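Local atomic coordinates of glycoside hydrolase family protein (PDB entry 6Q2F), a protein that probably hydrolyses terminal alpha-L-rhamnosyl residues from glycosides, as a bacterial alpha-L-rhamnosidase. Residues 56-70 with 673-685. Sequence-based numbering, arbitrary orientation.
Sequences RVWWHWMNGNITKDG and NRPVIHTSVHVPV
Arg-56 and Val-57 pair in parallel with Val-676 and Ile-677, the strand segments 56-62 and 674-677 running at 24° to each other, their axes approaching to 4.2 Å. Trp-58 N donates to Ile-677 O (3.0 Å); past the cis peptide before Thr-679, two further backbone bonds follow, Ser-680 N to Trp-58 O and, almost straight, His-682 N to His-60 O (2.9 Å). At the strand starts the guanidinium groups of Arg-56 and Arg-674 lie flat on each other, planes 8° apart, CZ over CZ at 3.6 Å; a salt bridge from Arg-56 NE to Glu-127 probably offsets part of the charge, NH1 bonds Arg-54 O, and Arg-674 has a polar partner in Ser-52. The His-682 ring, its CG anti to the backbone N (chi1 161°), turns in beside Trp-59 and Trp-61, where NE2 accepts in the ring plane from Thr-67 N (3.3 Å) while ND1 bonds Asp-74. Replacing His-682 by an alanine is likely to cost Thr-67 N its acceptor, leave Asp-74 with Trp-59 NE1 but no histidine, and open a gap beside both tryptophans. Thr-67 OG1 donates to Pro-684 O (2.7 Å) and accepts from Gly-70 N, capping helix 68-81. This first-to-last strand pairing closes the eight-stranded parallel (beta/alpha)8, or TIM, barrel, with Trp-58 touching sodium-site Glu-644.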
loop_
_atom_site.group_PDB
_atom_site.type_symbol
_atom_site.label_atom_id
_atom_site.label_comp_id
_atom_site.label_asym_id
_atom_site.label_seq_id
_atom_site.Cartn_x
_atom_site.Cartn_y
_atom_site.Cartn_z
ATOM N N ARG A 56 -4.019 17.238 -2.205
ATOM C CA ARG A 56 -3.537 17.514 -0.865
ATOM C C ARG A 56 -2.031 17.287 -0.824
ATOM O O ARG A 56 -1.438 16.736 -1.754
ATOM C CB ARG A 56 -4.245 16.607 0.142
ATOM C CG ARG A 56 -5.642 17.039 0.580
ATOM C CD ARG A 56 -6.689 17.127 -0.532
ATOM N NE ARG A 56 -7.992 17.406 0.083
ATOM C CZ ARG A 56 -8.989 18.077 -0.478
ATOM N NH1 ARG A 56 -8.860 18.554 -1.723
ATOM N NH2 ARG A 56 -10.116 18.254 0.217
ATOM N N VAL A 57 -1.404 17.716 0.273
ATOM C CA VAL A 57 -0.009 17.373 0.532
ATOM C C VAL A 57 0.132 16.854 1.959
ATOM O O VAL A 57 -0.615 17.226 2.864
ATOM C CB VAL A 57 0.952 18.567 0.310
ATOM C CG1 VAL A 57 0.788 19.120 -1.110
ATOM C CG2 VAL A 57 0.721 19.629 1.362
ATOM N N TRP A 58 1.097 15.974 2.153
ATOM C CA TRP A 58 1.568 15.688 3.487
ATOM C C TRP A 58 2.488 16.825 3.928
ATOM O O TRP A 58 3.205 17.429 3.120
ATOM C CB TRP A 58 2.291 14.338 3.530
ATOM C CG TRP A 58 1.318 13.191 3.634
ATOM C CD1 TRP A 58 -0.042 13.269 3.545
ATOM C CD2 TRP A 58 1.625 11.815 3.892
ATOM N NE1 TRP A 58 -0.598 12.026 3.715
ATOM C CE2 TRP A 58 0.400 11.120 3.937
ATOM C CE3 TRP A 58 2.811 11.110 4.113
ATOM C CZ2 TRP A 58 0.329 9.746 4.160
ATOM C CZ3 TRP A 58 2.741 9.743 4.340
ATOM C CH2 TRP A 58 1.509 9.078 4.372
ATOM N N TRP A 59 2.448 17.131 5.224
ATOM C CA TRP A 59 3.054 18.363 5.752
ATOM C C TRP A 59 3.746 18.031 7.075
ATOM O O TRP A 59 3.207 18.252 8.161
ATOM C CB TRP A 59 1.980 19.432 5.906
ATOM C CG TRP A 59 2.431 20.790 6.322
ATOM C CD1 TRP A 59 3.395 21.580 5.726
ATOM C CD2 TRP A 59 1.844 21.581 7.352
ATOM N NE1 TRP A 59 3.459 22.799 6.370
ATOM C CE2 TRP A 59 2.518 22.821 7.370
ATOM C CE3 TRP A 59 0.828 21.353 8.281
ATOM C CZ2 TRP A 59 2.203 23.823 8.278
ATOM C CZ3 TRP A 59 0.528 22.343 9.196
ATOM C CH2 TRP A 59 1.207 23.568 9.181
ATOM N N HIS A 60 4.952 17.486 6.973
ATOM C CA HIS A 60 5.668 16.997 8.142
ATOM C C HIS A 60 6.308 18.145 8.909
ATOM O O HIS A 60 6.977 18.994 8.324
ATOM C CB HIS A 60 6.746 15.997 7.731
ATOM C CG HIS A 60 6.209 14.696 7.221
ATOM N ND1 HIS A 60 5.823 14.513 5.910
ATOM C CD2 HIS A 60 6.020 13.508 7.843
ATOM C CE1 HIS A 60 5.404 13.269 5.751
ATOM N NE2 HIS A 60 5.512 12.639 6.908
ATOM N N TRP A 61 6.102 18.164 10.220
ATOM C CA TRP A 61 6.832 19.042 11.124
ATOM C C TRP A 61 8.071 18.289 11.597
ATOM O O TRP A 61 7.960 17.320 12.347
ATOM C CB TRP A 61 5.955 19.445 12.310
ATOM C CG TRP A 61 4.883 20.439 11.990
ATOM C CD1 TRP A 61 4.552 20.926 10.770
ATOM C CD2 TRP A 61 3.999 21.061 12.930
ATOM N NE1 TRP A 61 3.511 21.818 10.879
ATOM C CE2 TRP A 61 3.159 21.918 12.204
ATOM C CE3 TRP A 61 3.826 20.957 14.321
ATOM C CZ2 TRP A 61 2.176 22.701 12.821
ATOM C CZ3 TRP A 61 2.873 21.735 14.923
ATOM C CH2 TRP A 61 2.051 22.596 14.171
HETATM N N MSE A 62 9.247 18.723 11.148
HETATM C CA MSE A 62 10.466 17.953 11.345
HETATM C C MSE A 62 11.139 18.237 12.701
HETATM O O MSE A 62 11.826 19.242 12.848
HETATM C CB MSE A 62 11.465 18.233 10.210
HETATM C CG MSE A 62 11.036 17.793 8.803
HETATM SE SE MSE A 62 10.275 16.006 8.742
HETATM C CE MSE A 62 11.876 15.130 9.434
ATOM N N ASN A 63 10.934 17.353 13.686
ATOM C CA ASN A 63 11.722 17.359 14.923
ATOM C C ASN A 63 11.648 18.709 15.640
ATOM O O ASN A 63 12.660 19.267 16.060
ATOM C CB ASN A 63 13.176 16.977 14.606
ATOM C CG ASN A 63 13.986 16.595 15.838
ATOM O OD1 ASN A 63 15.204 16.446 15.747
ATOM N ND2 ASN A 63 13.317 16.408 16.982
ATOM N N GLY A 64 10.439 19.241 15.786
ATOM C CA GLY A 64 10.278 20.494 16.498
ATOM C C GLY A 64 10.657 21.746 15.715
ATOM O O GLY A 64 10.525 22.856 16.254
ATOM N N ASN A 65 11.127 21.620 14.471
ATOM C CA ASN A 65 11.463 22.785 13.646
ATOM C C ASN A 65 10.176 23.415 13.118
ATOM O O ASN A 65 9.726 23.146 12.000
ATOM C CB ASN A 65 12.384 22.371 12.508
ATOM C CG ASN A 65 13.819 22.184 12.967
ATOM O OD1 ASN A 65 14.443 23.123 13.426
ATOM N ND2 ASN A 65 14.341 20.972 12.837
ATOM N N ILE A 66 9.584 24.292 13.932
ATOM C CA ILE A 66 8.222 24.779 13.718
ATOM C C ILE A 66 8.147 26.231 14.149
ATOM O O ILE A 66 8.588 26.573 15.246
ATOM C CB ILE A 66 7.194 23.979 14.545
ATOM C CG1 ILE A 66 7.310 22.471 14.299
ATOM C CG2 ILE A 66 5.786 24.483 14.288
ATOM C CD1 ILE A 66 6.921 21.641 15.552
ATOM N N THR A 67 7.563 27.086 13.309
ATOM C CA THR A 67 7.192 28.428 13.747
ATOM C C THR A 67 5.836 28.781 13.152
ATOM O O THR A 67 5.471 28.307 12.071
ATOM C CB THR A 67 8.196 29.524 13.347
ATOM O OG1 THR A 67 8.217 29.670 11.927
ATOM C CG2 THR A 67 9.616 29.238 13.856
ATOM N N LYS A 68 5.098 29.644 13.861
ATOM C CA LYS A 68 3.853 30.164 13.309
ATOM C C LYS A 68 4.107 30.988 12.054
ATOM O O LYS A 68 3.325 30.937 11.100
ATOM C CB LYS A 68 3.125 30.986 14.362
ATOM C CG LYS A 68 2.323 30.102 15.337
ATOM C CD LYS A 68 2.276 30.724 16.715
ATOM C CE LYS A 68 0.946 31.388 16.937
ATOM N NZ LYS A 68 0.956 32.180 18.178
ATOM N N ASP A 69 5.193 31.761 12.045
ATOM C CA ASP A 69 5.517 32.549 10.869
ATOM C C ASP A 69 5.651 31.664 9.644
ATOM O O ASP A 69 5.125 31.990 8.577
ATOM C CB ASP A 69 6.800 33.332 11.102
ATOM C CG ASP A 69 7.238 34.085 9.861
ATOM O OD1 ASP A 69 6.564 35.060 9.506
ATOM O OD2 ASP A 69 8.244 33.693 9.251
ATOM N N GLY A 70 6.328 30.530 9.790
ATOM C CA GLY A 70 6.492 29.623 8.677
ATOM C C GLY A 70 5.206 28.912 8.292
ATOM O O GLY A 70 4.980 28.635 7.110
ATOM N N ASN A 673 -7.928 9.479 -7.656
ATOM C CA ASN A 673 -8.428 10.782 -8.080
ATOM C C ASN A 673 -8.288 11.838 -6.989
ATOM O O ASN A 673 -8.927 12.888 -7.080
ATOM C CB ASN A 673 -9.904 10.664 -8.543
ATOM C CG ASN A 673 -10.799 10.065 -7.482
ATOM O OD1 ASN A 673 -10.536 10.179 -6.284
ATOM N ND2 ASN A 673 -11.880 9.435 -7.914
ATOM N N ARG A 674 -7.518 11.578 -5.939
ATOM C CA ARG A 674 -7.129 12.616 -4.980
ATOM C C ARG A 674 -5.692 12.358 -4.570
ATOM O O ARG A 674 -5.428 11.686 -3.562
ATOM C CB ARG A 674 -8.038 12.641 -3.747
ATOM C CG ARG A 674 -7.527 13.594 -2.666
ATOM C CD ARG A 674 -8.575 13.935 -1.651
ATOM N NE ARG A 674 -9.656 14.734 -2.221
ATOM C CZ ARG A 674 -10.730 15.124 -1.542
ATOM N NH1 ARG A 674 -10.869 14.790 -0.262
ATOM N NH2 ARG A 674 -11.663 15.842 -2.142
ATOM N N PRO A 675 -4.728 12.826 -5.356
ATOM C CA PRO A 675 -3.334 12.653 -4.952
ATOM C C PRO A 675 -3.069 13.408 -3.656
ATOM O O PRO A 675 -3.601 14.499 -3.423
ATOM C CB PRO A 675 -2.549 13.231 -6.136
ATOM C CG PRO A 675 -3.515 13.046 -7.339
ATOM C CD PRO A 675 -4.849 13.385 -6.717
ATOM N N VAL A 676 -2.286 12.791 -2.783
ATOM C CA VAL A 676 -1.794 13.433 -1.576
ATOM C C VAL A 676 -0.275 13.388 -1.699
ATOM O O VAL A 676 0.342 12.327 -1.528
ATOM C CB VAL A 676 -2.298 12.751 -0.294
ATOM C CG1 VAL A 676 -1.875 13.574 0.945
ATOM C CG2 VAL A 676 -3.836 12.601 -0.348
ATOM N N ILE A 677 0.312 14.492 -2.089
ATOM C CA ILE A 677 1.721 14.507 -2.358
ATOM C C ILE A 677 2.625 14.350 -1.179
ATOM O O ILE A 677 2.544 15.067 -0.257
ATOM C CB ILE A 677 2.119 15.742 -3.168
ATOM C CG1 ILE A 677 1.311 15.806 -4.439
ATOM C CG2 ILE A 677 3.593 15.725 -3.484
ATOM C CD1 ILE A 677 1.077 17.186 -4.954
ATOM N N HIS A 678 3.492 13.381 -1.276
ATOM C CA HIS A 678 4.492 13.118 -0.298
ATOM C C HIS A 678 5.771 13.769 -0.782
ATOM O O HIS A 678 6.341 13.245 -1.688
ATOM C CB HIS A 678 4.716 11.631 -0.254
ATOM C CG HIS A 678 5.677 11.190 0.786
ATOM N ND1 HIS A 678 7.024 11.404 0.688
ATOM C CD2 HIS A 678 5.486 10.543 1.948
ATOM C CE1 HIS A 678 7.619 10.929 1.753
ATOM N NE2 HIS A 678 6.708 10.396 2.531
ATOM N N THR A 679 6.255 14.859 -0.200
ATOM C CA THR A 679 5.666 15.639 0.859
ATOM C C THR A 679 6.011 17.109 0.722
ATOM O O THR A 679 6.764 17.513 -0.098
ATOM C CB THR A 679 6.236 15.389 2.263
ATOM O OG1 THR A 679 7.479 14.728 2.220
ATOM C CG2 THR A 679 5.322 14.778 3.104
ATOM N N SER A 680 5.418 17.880 1.595
ATOM C CA SER A 680 5.614 19.256 1.713
ATOM C C SER A 680 6.026 19.481 3.155
ATOM O O SER A 680 5.230 19.803 3.979
ATOM C CB SER A 680 4.338 19.984 1.388
ATOM O OG SER A 680 4.549 21.328 1.228
ATOM N N VAL A 681 7.294 19.285 3.443
ATOM C CA VAL A 681 7.826 19.526 4.773
ATOM C C VAL A 681 7.595 20.985 5.163
ATOM O O VAL A 681 7.713 21.901 4.341
ATOM C CB VAL A 681 9.316 19.140 4.788
ATOM C CG1 VAL A 681 10.056 19.863 5.891
ATOM C CG2 VAL A 681 9.469 17.636 4.960
ATOM N N HIS A 682 7.244 21.201 6.425
ATOM C CA HIS A 682 7.022 22.548 6.936
ATOM C C HIS A 682 8.317 23.348 6.945
ATOM O O HIS A 682 9.352 22.861 7.420
ATOM C CB HIS A 682 6.450 22.475 8.354
ATOM C CG HIS A 682 6.597 23.742 9.134
ATOM N ND1 HIS A 682 6.115 24.952 8.686
ATOM C CD2 HIS A 682 7.146 23.980 10.351
ATOM C CE1 HIS A 682 6.370 25.885 9.585
ATOM N NE2 HIS A 682 6.989 25.318 10.607
ATOM N N VAL A 683 8.248 24.578 6.434
ATOM C CA VAL A 683 9.396 25.476 6.347
ATOM C C VAL A 683 9.322 26.480 7.491
ATOM O O VAL A 683 8.515 27.418 7.444
ATOM C CB VAL A 683 9.439 26.188 4.987
ATOM C CG1 VAL A 683 10.586 27.209 4.945
ATOM C CG2 VAL A 683 9.554 25.169 3.876
ATOM N N PRO A 684 10.102 26.301 8.556
ATOM C CA PRO A 684 9.963 27.193 9.722
ATOM C C PRO A 684 10.680 28.523 9.585
ATOM O O PRO A 684 10.272 29.482 10.250
ATOM C CB PRO A 684 10.573 26.371 10.859
ATOM C CG PRO A 684 11.677 25.645 10.154
ATOM C CD PRO A 684 11.007 25.182 8.846
ATOM N N VAL A 685 11.729 28.609 8.769
ATOM C CA VAL A 685 12.507 29.832 8.592
ATOM C C VAL A 685 12.835 29.964 7.109
ATOM O O VAL A 685 12.974 28.966 6.397
ATOM C CB VAL A 685 13.802 29.838 9.453
ATOM C CG1 VAL A 685 13.471 29.725 10.938
ATOM C CG2 VAL A 685 14.710 28.695 9.064
HETATM O O HOH W 1 9.565 21.283 9.974
HETATM O O HOH W 2 10.298 32.408 10.413
#